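PDB 3K5J: suppressor of fused family protein from Neisseria gonorrhoeae, which is of unknown function but resembles the N-terminal domain of human Suppressor of fused and may, like it, take part in protein binding. Local coordinates for residues Y4-T7 and V8-L12. Numbering follows the deposited sequence.
Sequences YNQT and VLSHL. With SO4 (sulfate ion), chain B.
Y4 and V8 meet one turn apart in the amphipathic N-terminal α-helix 2-15 of this Sufu-like domain, and the turn illustrates how a helix laid on a sheet divides its side chains. Y4 sends its ring obliquely forward, towards V8, whose CG2 packs against it 3.6 Å from Y4 CE2. The phenol runs on to a hydrogen bond with E66, while V8 continues the apolar surface onto F41 of strand 39-43 and F137 of strand 135-143. Y4 O is gripped twice: V8 N donates the ordinary helical bond at 3.1 Å, and T7 OG1, held between its own N and carbonyl carbon (chi1 77°), reaches back 2.7 Å to Y4 O on a lone pair in the carbonyl plane. On the exposed side, Q6 bends at chi2 (62°), which folds its amide over the following turn, where OE1 lies 3.7 Å from L9 CD2 and NE2 comes 3.1 Å from S10 OG. Deeper in, the H11 ring stacks on F137. In the first turn, whose N-H groups have no helical acceptor, a sulfate, probably from the crystallisation liquor, supplies one: its O1 accepts from Y4 N at 2.8 Å.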
loop_
_atom_site.group_PDB
_atom_site.type_symbol
_atom_site.label_atom_id
_atom_site.label_comp_id
_atom_site.label_asym_id
_atom_site.label_seq_id
_atom_site.Cartn_x
_atom_site.Cartn_y
_atom_site.Cartn_z
ATOM N N TYR A 4 -7.458 -17.075 -7.401
ATOM C CA TYR A 4 -7.603 -15.642 -7.151
ATOM C C TYR A 4 -6.222 -14.970 -7.224
ATOM O O TYR A 4 -6.056 -13.925 -7.826
ATOM C CB TYR A 4 -8.263 -15.381 -5.774
ATOM C CG TYR A 4 -8.286 -13.904 -5.475
ATOM C CD1 TYR A 4 -9.254 -13.086 -6.015
ATOM C CD2 TYR A 4 -7.318 -13.305 -4.684
ATOM C CE1 TYR A 4 -9.243 -11.735 -5.829
ATOM C CE2 TYR A 4 -7.312 -11.937 -4.482
ATOM C CZ TYR A 4 -8.270 -11.154 -5.020
ATOM O OH TYR A 4 -8.293 -9.794 -4.822
ATOM N N ASN A 5 -5.214 -15.560 -6.599
ATOM C CA ASN A 5 -3.891 -14.969 -6.619
ATOM C C ASN A 5 -3.351 -14.830 -8.045
ATOM O O ASN A 5 -2.665 -13.841 -8.381
ATOM C CB ASN A 5 -2.926 -15.797 -5.772
ATOM C CG ASN A 5 -3.241 -15.758 -4.282
ATOM O OD1 ASN A 5 -3.847 -14.774 -3.804
ATOM N ND2 ASN A 5 -2.882 -16.811 -3.579
ATOM N N GLN A 6 -3.647 -15.828 -8.878
ATOM C CA GLN A 6 -3.217 -15.779 -10.267
ATOM C C GLN A 6 -3.963 -14.656 -11.009
ATOM O O GLN A 6 -3.362 -14.015 -11.901
ATOM C CB GLN A 6 -3.352 -17.137 -10.949
ATOM C CG GLN A 6 -2.904 -17.131 -12.419
ATOM C CD GLN A 6 -1.458 -16.798 -12.589
ATOM O OE1 GLN A 6 -0.597 -17.338 -11.897
ATOM N NE2 GLN A 6 -1.158 -15.920 -13.539
ATOM N N THR A 7 -5.243 -14.414 -10.696
ATOM C CA THR A 7 -5.931 -13.242 -11.279
ATOM C C THR A 7 -5.227 -11.937 -10.909
ATOM O O THR A 7 -5.031 -11.087 -11.772
ATOM C CB THR A 7 -7.442 -13.169 -10.992
ATOM O OG1 THR A 7 -7.712 -12.725 -9.654
ATOM C CG2 THR A 7 -8.141 -14.515 -11.358
ATOM N N VAL A 8 -4.798 -11.805 -9.667
ATOM C CA VAL A 8 -4.065 -10.616 -9.242
ATOM C C VAL A 8 -2.732 -10.518 -9.985
ATOM O O VAL A 8 -2.374 -9.463 -10.529
ATOM C CB VAL A 8 -3.881 -10.572 -7.710
ATOM C CG1 VAL A 8 -2.935 -9.432 -7.268
ATOM C CG2 VAL A 8 -5.233 -10.503 -6.982
ATOM N N LEU A 9 -1.980 -11.605 -10.009
ATOM C CA LEU A 9 -0.682 -11.610 -10.689
ATOM C C LEU A 9 -0.828 -11.225 -12.159
ATOM O O LEU A 9 -0.057 -10.410 -12.663
ATOM C CB LEU A 9 -0.027 -12.976 -10.582
ATOM C CG LEU A 9 1.326 -13.176 -11.287
ATOM C CD1 LEU A 9 2.344 -12.109 -10.903
ATOM C CD2 LEU A 9 1.820 -14.599 -11.051
ATOM N N SER A 10 -1.842 -11.774 -12.827
ATOM C CA SER A 10 -2.088 -11.449 -14.250
ATOM C C SER A 10 -2.414 -9.986 -14.446
ATOM O O SER A 10 -1.975 -9.369 -15.397
ATOM C CB SER A 10 -3.229 -12.304 -14.772
ATOM O OG SER A 10 -2.796 -13.641 -14.902
ATOM N N HIS A 11 -3.201 -9.429 -13.522
ATOM C CA HIS A 11 -3.558 -8.019 -13.535
ATOM C C HIS A 11 -2.298 -7.149 -13.427
ATOM O O HIS A 11 -2.086 -6.206 -14.198
ATOM C CB HIS A 11 -4.543 -7.727 -12.397
ATOM C CG HIS A 11 -4.936 -6.291 -12.294
ATOM N ND1 HIS A 11 -5.670 -5.637 -13.262
ATOM C CD2 HIS A 11 -4.698 -5.388 -11.310
ATOM C CE1 HIS A 11 -5.877 -4.390 -12.863
ATOM N NE2 HIS A 11 -5.295 -4.214 -11.688
ATOM N N LEU A 12 -1.426 -7.497 -12.493
ATOM C CA LEU A 12 -0.197 -6.740 -12.310
ATOM C C LEU A 12 0.755 -6.901 -13.493
ATOM O O LEU A 12 1.384 -5.950 -13.923
ATOM C CB LEU A 12 0.511 -7.136 -11.007
ATOM C CG LEU A 12 -0.278 -7.045 -9.710
ATOM C CD1 LEU A 12 0.520 -7.581 -8.525
ATOM C CD2 LEU A 12 -0.792 -5.613 -9.496
HETATM S S SO4 B . -10.029 -19.130 -5.171
HETATM O O1 SO4 B . -8.655 -18.710 -5.424
HETATM O O2 SO4 B . -10.494 -18.654 -3.874
HETATM O O3 SO4 B . -10.867 -18.607 -6.254
HETATM O O4 SO4 B . -10.118 -20.600 -5.189
#